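Local coordinates for KLLA0C04147p (Kluyveromyces lactis, PDB 5H2D), which binds ergosterol in its oxysterol-binding (ORD) domain and, like other members of the OSBP family, probably transfers sterols between membranes, at residues Gly126-Tyr131 against Pro349-Arg354; Pro69-Gln74 against Pro357-Met362; Phe121-Gly126 against Thr142-His147. All coordinates share one frame; numbering follows the deposited sequence.

Contact 1. Residues Gly126-Tyr131 against Pro349-Arg354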
# COMPACT_ATOMS: atom_id res chain seq x y z
N GLY A 126 9.72 9.09 12.08
CA GLY A 126 10.65 9.72 11.17
C GLY A 126 11.27 8.77 10.17
O GLY A 126 11.98 9.23 9.26
N GLU A 127 11.02 7.47 10.29
CA GLU A 127 11.49 6.53 9.28
C GLU A 127 10.87 6.88 7.94
O GLU A 127 9.72 7.34 7.86
CB GLU A 127 11.14 5.10 9.69
CG GLU A 127 11.81 4.02 8.83
CD GLU A 127 11.65 2.60 9.36
OE1 GLU A 127 11.74 1.65 8.54
OE2 GLU A 127 11.45 2.41 10.57
N THR A 128 11.63 6.69 6.86
CA THR A 128 11.15 6.96 5.52
C THR A 128 11.36 5.74 4.64
O THR A 128 12.13 4.85 4.96
CB THR A 128 11.86 8.17 4.89
OG1 THR A 128 13.28 7.92 4.88
CG2 THR A 128 11.60 9.43 5.69
N PHE A 129 10.65 5.72 3.51
CA PHE A 129 10.92 4.69 2.52
C PHE A 129 10.63 5.27 1.14
O PHE A 129 9.55 5.82 0.91
CB PHE A 129 10.10 3.41 2.77
CG PHE A 129 10.26 2.37 1.68
CD1 PHE A 129 11.48 1.73 1.47
CD2 PHE A 129 9.19 2.03 0.84
CE1 PHE A 129 11.63 0.80 0.46
CE2 PHE A 129 9.35 1.09 -0.17
CZ PHE A 129 10.57 0.48 -0.36
N GLU A 130 11.60 5.16 0.25
CA GLU A 130 11.43 5.58 -1.13
C GLU A 130 11.50 4.38 -2.05
O GLU A 130 12.15 3.37 -1.74
CB GLU A 130 12.51 6.58 -1.54
CG GLU A 130 13.91 6.01 -1.41
CD GLU A 130 14.93 6.79 -2.24
OE1 GLU A 130 15.24 6.32 -3.36
OE2 GLU A 130 15.39 7.87 -1.77
N TYR A 131 10.81 4.48 -3.19
CA TYR A 131 10.84 3.41 -4.18
C TYR A 131 10.43 4.00 -5.52
O TYR A 131 9.29 4.44 -5.68
CB TYR A 131 9.92 2.26 -3.77
CG TYR A 131 9.87 1.04 -4.66
CD1 TYR A 131 10.84 0.04 -4.57
CD2 TYR A 131 8.81 0.85 -5.55
CE1 TYR A 131 10.77 -1.10 -5.36
CE2 TYR A 131 8.73 -0.29 -6.34
CZ TYR A 131 9.71 -1.25 -6.24
OH TYR A 131 9.63 -2.38 -7.01
N PRO A 349 18.52 8.87 2.36
CA PRO A 349 18.65 9.51 3.67
C PRO A 349 18.95 8.46 4.72
O PRO A 349 18.65 7.28 4.51
CB PRO A 349 17.25 10.12 3.89
CG PRO A 349 16.33 9.18 3.14
CD PRO A 349 17.12 8.67 1.95
N PRO A 350 19.52 8.86 5.86
CA PRO A 350 19.79 7.87 6.92
C PRO A 350 18.55 7.21 7.48
O PRO A 350 18.67 6.23 8.21
CB PRO A 350 20.51 8.69 8.00
CG PRO A 350 20.88 9.97 7.36
CD PRO A 350 19.98 10.21 6.20
N THR A 351 17.37 7.73 7.15
CA THR A 351 16.11 7.22 7.68
C THR A 351 15.48 6.14 6.81
O THR A 351 14.44 5.61 7.21
CB THR A 351 15.11 8.37 7.82
OG1 THR A 351 14.99 9.03 6.55
CG2 THR A 351 15.56 9.37 8.90
N ASP A 352 16.04 5.81 5.65
CA ASP A 352 15.36 4.88 4.76
C ASP A 352 15.31 3.48 5.37
O ASP A 352 16.29 2.99 5.94
CB ASP A 352 16.03 4.81 3.38
CG ASP A 352 15.18 4.03 2.38
OD1 ASP A 352 14.25 4.63 1.80
OD2 ASP A 352 15.44 2.82 2.19
N THR A 353 14.15 2.82 5.21
CA THR A 353 13.93 1.48 5.75
C THR A 353 15.00 0.47 5.32
O THR A 353 15.33 -0.44 6.10
CB THR A 353 12.55 0.97 5.31
OG1 THR A 353 11.55 1.89 5.77
CG2 THR A 353 12.27 -0.46 5.87
N ARG A 354 15.56 0.61 4.11
CA ARG A 354 16.60 -0.33 3.69
C ARG A 354 17.79 -0.32 4.65
O ARG A 354 18.51 -1.32 4.75
CB ARG A 354 17.08 -0.00 2.28
CG ARG A 354 16.05 -0.27 1.22
CD ARG A 354 16.52 0.33 -0.08
NE ARG A 354 15.52 0.26 -1.14
CZ ARG A 354 14.60 1.19 -1.35
NH1 ARG A 354 14.55 2.25 -0.56
NH2 ARG A 354 13.76 1.08 -2.36
O HOH W 1 13.76 7.26 2.28

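Contact 2. Residues Pro69-Gln74 against Pro357-Met362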
# COMPACT_ATOMS: atom_id res chain seq x y z
N PRO A 69 10.03 -9.50 7.80
CA PRO A 69 11.08 -8.47 7.63
C PRO A 69 10.73 -7.44 6.58
O PRO A 69 11.56 -7.07 5.75
CB PRO A 69 12.30 -9.29 7.21
CG PRO A 69 11.68 -10.41 6.42
CD PRO A 69 10.43 -10.77 7.18
N THR A 70 9.50 -6.95 6.61
CA THR A 70 9.12 -5.79 5.83
C THR A 70 8.61 -4.75 6.81
O THR A 70 8.22 -5.09 7.92
CB THR A 70 8.01 -6.10 4.83
OG1 THR A 70 6.83 -6.48 5.56
CG2 THR A 70 8.43 -7.24 3.89
N SER A 71 8.61 -3.50 6.40
CA SER A 71 8.05 -2.42 7.20
C SER A 71 6.59 -2.18 6.82
O SER A 71 6.18 -2.45 5.70
CB SER A 71 8.86 -1.13 6.99
OG SER A 71 8.36 -0.05 7.76
N LEU A 72 5.81 -1.66 7.77
CA LEU A 72 4.50 -1.13 7.38
C LEU A 72 4.64 -0.16 6.20
O LEU A 72 3.78 -0.13 5.31
CB LEU A 72 3.82 -0.45 8.57
CG LEU A 72 2.39 -0.91 8.91
CD1 LEU A 72 1.43 -0.58 7.79
CD2 LEU A 72 2.37 -2.39 9.23
N LEU A 73 5.74 0.62 6.16
CA LEU A 73 5.95 1.55 5.05
C LEU A 73 6.04 0.82 3.72
O LEU A 73 5.62 1.35 2.68
CB LEU A 73 7.25 2.34 5.27
CG LEU A 73 7.35 3.18 6.54
CD1 LEU A 73 8.65 4.00 6.55
CD2 LEU A 73 6.14 4.08 6.65
N GLN A 74 6.60 -0.39 3.72
CA GLN A 74 6.74 -1.17 2.50
C GLN A 74 5.47 -1.95 2.18
O GLN A 74 5.13 -2.10 1.00
CB GLN A 74 7.96 -2.08 2.63
CG GLN A 74 9.26 -1.26 2.69
CD GLN A 74 10.44 -2.04 3.20
OE1 GLN A 74 10.30 -2.92 4.05
NE2 GLN A 74 11.63 -1.72 2.69
N PRO A 357 18.49 -1.60 10.80
CA PRO A 357 19.37 -2.75 11.06
C PRO A 357 18.70 -3.96 11.67
O PRO A 357 19.15 -5.09 11.42
CB PRO A 357 20.43 -2.16 12.01
CG PRO A 357 19.76 -1.03 12.69
CD PRO A 357 18.84 -0.44 11.63
N ASP A 358 17.67 -3.77 12.51
CA ASP A 358 16.97 -4.95 13.03
C ASP A 358 16.19 -5.64 11.92
O ASP A 358 16.21 -6.87 11.81
CB ASP A 358 16.06 -4.59 14.21
CG ASP A 358 15.16 -3.38 13.97
OD1 ASP A 358 15.39 -2.60 13.02
OD2 ASP A 358 14.23 -3.20 14.79
N GLN A 359 15.52 -4.86 11.08
CA GLN A 359 14.80 -5.44 9.96
C GLN A 359 15.75 -6.12 8.98
O GLN A 359 15.42 -7.18 8.43
CB GLN A 359 13.98 -4.35 9.27
CG GLN A 359 13.10 -4.89 8.17
CD GLN A 359 12.24 -3.81 7.56
OE1 GLN A 359 11.78 -2.90 8.25
NE2 GLN A 359 12.02 -3.91 6.26
N ARG A 360 16.93 -5.54 8.74
CA ARG A 360 17.91 -6.17 7.85
C ARG A 360 18.37 -7.51 8.42
O ARG A 360 18.47 -8.50 7.69
CB ARG A 360 19.10 -5.25 7.63
CG ARG A 360 20.25 -5.88 6.83
CD ARG A 360 19.87 -6.16 5.38
NE ARG A 360 19.32 -4.96 4.77
CZ ARG A 360 18.39 -4.96 3.83
NH1 ARG A 360 17.91 -6.11 3.36
NH2 ARG A 360 17.91 -3.81 3.37
N ALA A 361 18.69 -7.54 9.72
CA ALA A 361 19.10 -8.79 10.34
C ALA A 361 18.02 -9.85 10.19
O ALA A 361 18.32 -11.00 9.86
CB ALA A 361 19.43 -8.56 11.82
N MET A 362 16.76 -9.47 10.43
CA MET A 362 15.70 -10.46 10.34
C MET A 362 15.58 -11.00 8.92
O MET A 362 15.41 -12.21 8.72
CB MET A 362 14.37 -9.88 10.80
CG MET A 362 13.28 -10.94 10.80
SD MET A 362 11.66 -10.27 11.21
CE MET A 362 11.87 -9.91 12.95

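Contact 3. Residues Phe121-Gly126 against Thr142-His147. With SO4 (sulfate ion), chain F.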
# COMPACT_ATOMS: atom_id res chain seq x y z
N PHE A 121 7.24 -4.74 10.47
CA PHE A 121 7.88 -3.84 11.43
C PHE A 121 7.05 -2.58 11.63
O PHE A 121 6.50 -2.00 10.68
CB PHE A 121 9.29 -3.47 10.98
CG PHE A 121 10.33 -4.45 11.41
CD1 PHE A 121 10.46 -5.68 10.78
CD2 PHE A 121 11.19 -4.15 12.46
CE1 PHE A 121 11.43 -6.60 11.19
CE2 PHE A 121 12.16 -5.06 12.87
CZ PHE A 121 12.27 -6.29 12.25
N ASN A 122 6.96 -2.15 12.88
CA ASN A 122 6.36 -0.88 13.23
C ASN A 122 7.41 0.20 12.94
O ASN A 122 8.46 0.22 13.59
CB ASN A 122 5.95 -0.92 14.71
CG ASN A 122 5.12 0.27 15.13
OD1 ASN A 122 4.59 1.00 14.30
ND2 ASN A 122 5.01 0.48 16.44
N PRO A 123 7.19 1.08 11.95
CA PRO A 123 8.25 2.01 11.56
C PRO A 123 8.60 2.96 12.69
O PRO A 123 7.73 3.36 13.47
CB PRO A 123 7.66 2.75 10.36
CG PRO A 123 6.54 1.86 9.87
CD PRO A 123 5.97 1.26 11.14
N LEU A 124 9.88 3.30 12.79
CA LEU A 124 10.28 4.30 13.77
C LEU A 124 9.72 5.66 13.37
O LEU A 124 9.47 5.95 12.20
CB LEU A 124 11.80 4.38 13.87
CG LEU A 124 12.50 3.07 14.23
CD1 LEU A 124 14.00 3.29 14.30
CD2 LEU A 124 12.01 2.50 15.55
N LEU A 125 9.49 6.51 14.38
CA LEU A 125 9.08 7.88 14.09
C LEU A 125 10.14 8.57 13.23
O LEU A 125 11.31 8.62 13.61
CB LEU A 125 8.84 8.64 15.39
CG LEU A 125 8.32 10.07 15.23
CD1 LEU A 125 6.95 10.13 14.53
CD2 LEU A 125 8.27 10.73 16.61
N GLY A 126 9.72 9.09 12.08
CA GLY A 126 10.65 9.72 11.17
C GLY A 126 11.27 8.77 10.17
O GLY A 126 11.98 9.23 9.26
N THR A 142 7.29 7.67 1.36
CA THR A 142 6.46 7.64 2.56
C THR A 142 7.32 7.98 3.78
O THR A 142 8.52 7.67 3.82
CB THR A 142 5.78 6.26 2.73
OG1 THR A 142 4.94 6.27 3.89
CG2 THR A 142 6.81 5.15 2.89
N GLU A 143 6.70 8.64 4.76
CA GLU A 143 7.33 8.98 6.03
C GLU A 143 6.42 8.51 7.16
O GLU A 143 5.20 8.67 7.09
CB GLU A 143 7.57 10.49 6.17
CG GLU A 143 8.16 10.91 7.52
CD GLU A 143 8.43 12.41 7.62
OE1 GLU A 143 9.04 12.84 8.63
OE2 GLU A 143 8.06 13.16 6.70
N GLN A 144 7.02 7.95 8.21
CA GLN A 144 6.27 7.64 9.43
C GLN A 144 6.08 8.96 10.18
O GLN A 144 7.02 9.48 10.78
CB GLN A 144 7.00 6.59 10.26
CG GLN A 144 6.14 6.01 11.39
CD GLN A 144 5.03 5.10 10.89
OE1 GLN A 144 4.83 4.92 9.68
NE2 GLN A 144 4.28 4.52 11.84
N VAL A 145 4.86 9.51 10.11
CA VAL A 145 4.57 10.83 10.68
C VAL A 145 4.10 10.79 12.13
O VAL A 145 4.10 11.83 12.80
CB VAL A 145 3.54 11.57 9.80
CG1 VAL A 145 4.14 11.86 8.43
CG2 VAL A 145 2.27 10.74 9.63
N SER A 146 3.73 9.61 12.64
CA SER A 146 3.32 9.44 14.03
C SER A 146 3.69 8.04 14.49
O SER A 146 3.70 7.08 13.70
CB SER A 146 1.81 9.67 14.21
OG SER A 146 1.41 9.58 15.58
N HIS A 147 4.03 7.92 15.78
CA HIS A 147 4.30 6.64 16.42
C HIS A 147 3.22 6.25 17.42
O HIS A 147 2.85 5.08 17.50
CB HIS A 147 5.67 6.68 17.11
CG HIS A 147 6.01 5.45 17.90
ND1 HIS A 147 6.09 4.19 17.34
CD2 HIS A 147 6.31 5.29 19.21
CE1 HIS A 147 6.41 3.31 18.28
NE2 HIS A 147 6.55 3.96 19.42
S SO4 F . 7.11 3.46 23.15
O1 SO4 F . 8.24 2.82 23.82
O2 SO4 F . 7.38 3.57 21.73
O3 SO4 F . 5.93 2.61 23.31
O4 SO4 F . 6.87 4.78 23.74
O HOH W 2 5.36 3.66 14.69
O HOH W 3 3.22 2.37 17.92
O HOH W 4 11.79 11.98 8.71

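Contact 1. Residues Gly126-Tyr131 against Pro349-Arg354
Thr-128, at the start of strand 128-133, forms a single beta bridge with Asp-352, in the loop leading to helix 357-363; their CA atoms lie 4.8 Å apart. Thr-128 N donates to Thr-351 O over 3.0 Å, almost straight at 178°, and Thr-128 O takes the N-H of Thr-353. The two threonine hydroxyls also meet, Thr-128 OG1 to Thr-351 OG1 at 2.6 Å. With CG anti to its backbone N (chi1 -170°), Asp-352 turns its carboxylate back to the strand, where OD1 accepts from Glu-130 N at 3.1 Å. Its OD2 takes Arg-354 N and, from the opposite face of the carboxylate, Arg-354 NH1 in a salt bridge of 2.9 Å. End-on, NH1 and NH2 of Arg-354 both grip Glu-130 O at 2.9 Å, with that oxygen in the guanidinium plane, while Phe-129 CE1 stands 3.2 Å above one face. A methionine in place of Arg-354 would probably leave Glu-130 O without either donor and the Asp-352 carboxylate without its positive mate. The Glu-130 carboxylate turns instead to Tyr-25, Tyr-419 and Arg-423. Asp-352 OD2 bound to the N-H two residues on defines an Asx turn, here docked on a sheet strand.

Contact 2. Residues Pro69-Gln74 against Pro357-Met362
The side-chain amides of Gln-74 and Gln-359 meet tip to tip with their planes 70° apart. Gln-74 OE1 lies nearly in the amide plane of Gln-359, at its NE2 edge, and receives a hydrogen bond of 3.0 Å from that nitrogen. Over one face of the Gln-359 amide sits the backbone at Thr-70, whose CA is 3.5 Å from Gln-359 NE2; the methyl CG2 of Thr-353 lies on the opposite side of the plane. Pro-69 O, 3.2 Å from Gln-359 NE2, is well out of the amide plane, in keeping with a weak bond whose N-H...O angle is 125°. The Gln-359 chain reaches this site because it is fully extended, CG anti to the backbone N (chi1 -175°).

Gln-74 OE1 is shared. Ser-71 N donates to it at 3.0 Å, and this donor and Gln-359 NE2 come from the same face of the Gln-74 amide, so the two nitrogens stand close together without bonding each other. Ser-71 OG in turn accepts from Leu-73 N, 3.1 Å away. Together the two bonds make a capping box of Ser-71 and Gln-74 at the N-terminus of helix 72-77, with the hydroxyl taking the N-H of Leu-73, and Gln-359 ties it to helix 357-363. Gln-74 NE2 is bound to Asn-338 OD1, which fixes the rotation of the acceptor amide from its other end. Leu-72, in the first turn of the capped helix, touches the bound ergosterol.

Beside the polar part, Met-362 packs on Pro-69: its CG lies 4.1 Å from Pro-69 CB, and its SD is 3.9 Å from Pro-69 N. Phe-121, from strand 119-121, touches both Gln-359 and Met-362, while Phe-328 packs against Pro-69.

Contact 3. Residues Phe121-Gly126 against Thr142-His147
Pro-123 and Gln-144 form the tight part of this contact. CB, CG and CD of the proline ring all lie about 3.5 Å from the plane of the Gln-144 amide, so the ring is laid over one face of it; the closest pair is Pro-123 CG to Gln-144 OE1 at 3.5 Å. A bend at chi2 (72°) turns the amide into this position, and Ser-152 OG holds its OE1. Leu-124 O presses on Gln-144 CB at 3.2 Å. The one direct hydrogen bond across the contact runs from Gly-126 N to Gln-144 O, 3.0 Å long, with the donor in the carbonyl plane. At Gly-126 (phi 90°) a side chain would collide with the carbonyl of Leu-125. Leu-125 CD1 rests on the backbone where strand 138-146 carries a classic beta bulge, 3.7 Å from Ser-146 CA; Val-145 and Ser-146 there both face Ile-151.

The side toward Asn-122 and His-147 is looser and watery, and both residues are partly exposed. Their nearest atoms, Asn-122 ND2 and His-147 CE1, are 3.7 Å apart, and solvent makes the polar links. One water donates to Asn-122 OD1 and Pro-123 O, accepts from Gln-144 NE2 and also bonds His-147 ND1, 2.8 Å away. A second joins Asn-122 ND2 to His-147 O. At the other edge of the imidazole, NE2 meets a sulfate ion, probably from the crystallisation liquor, which His-148 also binds.

Leu-124 packs on Val-377 and Gln-381 of helix 367-390, which also reaches His-147. Helix 72-77 covers Pro-123 and Gln-144 through Leu-73, and strand 151-157 flanks strand 138-146 on the far side from strand 128-133.

How the contacts relate
All three contacts lie on one side of the oxysterol-binding domain: the centres of contacts 1 and 3 are about 9 Å apart, those of 1 and 2 about 11 Å, and those of 2 and 3 about 12 Å. Along the chain the segments run 69-74, 121-126, 126-131, 142-147, 349-354, 357-362, so contact 2 spans the other two, while contacts 1 and 3 alternate and share Gly-126. Strands 128-133 and 138-146, neighbours in the sheet, connect contacts 1 and 3; backbone bonds from Phe-121 to Thr-70 and Leu-72 connect contacts 3 and 2. The late segments 349-354 and 357-362 are thereby fastened to strand 128-133 and to the start of helix 72-77, which borders the ergosterol pocket.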